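Local coordinates for MTH0777 (Methanothermobacter thermautotrophicus, PDB 1KJN), which is of unknown function but belongs to the DUF1890 family and forms a three-layer alpha/beta fold around a parallel sheet, at residues A93-F98 / E127-E132. Residues are numbered along the deposited sequence; the frame is centred on the assembly and turned at random.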
# COMPACT_ATOMS: atom_id res chain seq x y z
N ALA A 93 11.12 0.87 19.54
CA ALA A 93 11.11 0.06 20.76
C ALA A 93 10.71 -1.38 20.45
O ALA A 93 11.30 -2.31 20.97
CB ALA A 93 10.19 0.66 21.84
N TYR A 94 9.71 -1.56 19.58
CA TYR A 94 9.29 -2.92 19.23
C TYR A 94 10.45 -3.67 18.57
O TYR A 94 10.69 -4.83 18.89
CB TYR A 94 8.08 -2.89 18.30
CG TYR A 94 6.76 -3.06 19.02
CD1 TYR A 94 5.82 -2.03 19.05
CD2 TYR A 94 6.46 -4.24 19.71
CE1 TYR A 94 4.61 -2.17 19.74
CE2 TYR A 94 5.26 -4.39 20.39
CZ TYR A 94 4.34 -3.35 20.41
OH TYR A 94 3.16 -3.51 21.10
N LEU A 95 11.14 -3.01 17.64
CA LEU A 95 12.26 -3.65 16.95
C LEU A 95 13.32 -4.07 17.97
O LEU A 95 13.90 -5.14 17.84
CB LEU A 95 12.88 -2.72 15.90
CG LEU A 95 14.09 -3.31 15.15
CD1 LEU A 95 13.68 -4.63 14.50
CD2 LEU A 95 14.66 -2.34 14.13
N VAL A 96 13.57 -3.23 18.97
CA VAL A 96 14.56 -3.52 20.00
C VAL A 96 14.16 -4.80 20.74
O VAL A 96 14.95 -5.73 20.88
CB VAL A 96 14.69 -2.35 21.03
CG1 VAL A 96 15.60 -2.75 22.23
CG2 VAL A 96 15.28 -1.13 20.34
N THR A 97 12.88 -4.87 21.11
CA THR A 97 12.36 -6.02 21.84
C THR A 97 12.51 -7.28 20.99
O THR A 97 13.03 -8.28 21.46
CB THR A 97 10.89 -5.84 22.24
OG1 THR A 97 10.75 -4.67 23.07
CG2 THR A 97 10.40 -7.06 23.01
N PHE A 98 12.06 -7.23 19.74
CA PHE A 98 12.15 -8.39 18.88
C PHE A 98 13.59 -8.83 18.64
O PHE A 98 13.88 -10.01 18.53
CB PHE A 98 11.45 -8.14 17.54
CG PHE A 98 9.95 -8.23 17.60
CD1 PHE A 98 9.32 -9.46 17.81
CD2 PHE A 98 9.16 -7.10 17.42
CE1 PHE A 98 7.93 -9.55 17.82
CE2 PHE A 98 7.76 -7.18 17.43
CZ PHE A 98 7.15 -8.40 17.63
N GLU A 127 22.66 3.06 19.27
CA GLU A 127 23.00 2.97 20.69
C GLU A 127 22.38 1.76 21.38
O GLU A 127 22.89 1.30 22.41
CB GLU A 127 22.56 4.25 21.40
CG GLU A 127 23.41 5.47 21.06
CD GLU A 127 22.61 6.77 20.97
OE1 GLU A 127 21.64 6.96 21.74
OE2 GLU A 127 22.97 7.61 20.11
N THR A 128 21.30 1.23 20.81
CA THR A 128 20.61 0.09 21.41
C THR A 128 20.80 -1.25 20.71
O THR A 128 20.75 -2.31 21.35
CB THR A 128 19.08 0.36 21.50
OG1 THR A 128 18.56 0.58 20.18
CG2 THR A 128 18.79 1.60 22.36
N LEU A 129 21.03 -1.22 19.40
CA LEU A 129 21.16 -2.45 18.63
C LEU A 129 22.39 -2.65 17.78
O LEU A 129 23.15 -1.73 17.48
CB LEU A 129 19.95 -2.62 17.72
CG LEU A 129 18.57 -2.92 18.30
CD1 LEU A 129 17.59 -3.19 17.15
CD2 LEU A 129 18.65 -4.14 19.21
N ASP A 130 22.53 -3.91 17.38
CA ASP A 130 23.59 -4.39 16.51
C ASP A 130 22.82 -4.69 15.22
O ASP A 130 22.52 -5.85 14.90
CB ASP A 130 24.18 -5.69 17.09
CG ASP A 130 25.26 -6.30 16.22
OD1 ASP A 130 25.56 -7.50 16.42
OD2 ASP A 130 25.81 -5.60 15.35
N ALA A 131 22.45 -3.63 14.50
CA ALA A 131 21.68 -3.80 13.28
C ALA A 131 22.14 -2.95 12.12
O ALA A 131 22.63 -1.84 12.31
CB ALA A 131 20.20 -3.52 13.55
N GLU A 132 21.94 -3.48 10.92
CA GLU A 132 22.28 -2.77 9.71
C GLU A 132 21.13 -1.76 9.55
O GLU A 132 19.97 -2.08 9.82
CB GLU A 132 22.31 -3.74 8.53
CG GLU A 132 23.38 -3.41 7.49
CD GLU A 132 24.76 -3.87 7.91
OE1 GLU A 132 24.95 -5.09 8.13
OE2 GLU A 132 25.66 -3.01 8.01
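L129 reaches across to helix 89-102 and sets its branched end against L95 and V96. Its CD1 lies 4.0 Å from CG of L95, and the two leucine side chains meet at a slant. The same methyl comes within 4.2 Å of CA of V96, so it rests on the helix backbone too. CG2 of V96 approaches CG of L129 at 4.3 Å. This valine methyl also meets OG1 of T128 at 3.7 Å, with the two side chains at about a right angle. No hydrogen bond joins the segments. The contact is small, apolar apart from the threonine oxygen, and buries about 172 Å² in all.

The fold is alpha/beta with a parallel sheet in strand order 3-2-1-4-5-6. Helices 89-102 and 115-128 are the crossovers of successive beta-alpha-beta units, 81-86 to 105-111 and 105-111 to 132-136. Segment 127-132 links helix 115-128 to strand 132-136, an outermost strand of this chain, and helix 89-102 packs beside it. L129 is the first residue to leave helical geometry, and its side chain points at the neighbouring helix as the chain drops toward the sheet. E132 then pairs through its backbone with T106 and A108 of strand 105-111.

T128 OG1, between its own backbone N and carbonyl carbon (chi1 60°), hydrogen-bonds to the carbonyl O of E124 and is satisfied within its own helix. With CG anti to the backbone N (chi1 178°), the buried L95 brings its branched end closer to L129. It also packs on L82 and V86 of strand 81-86 and on T106 and A108.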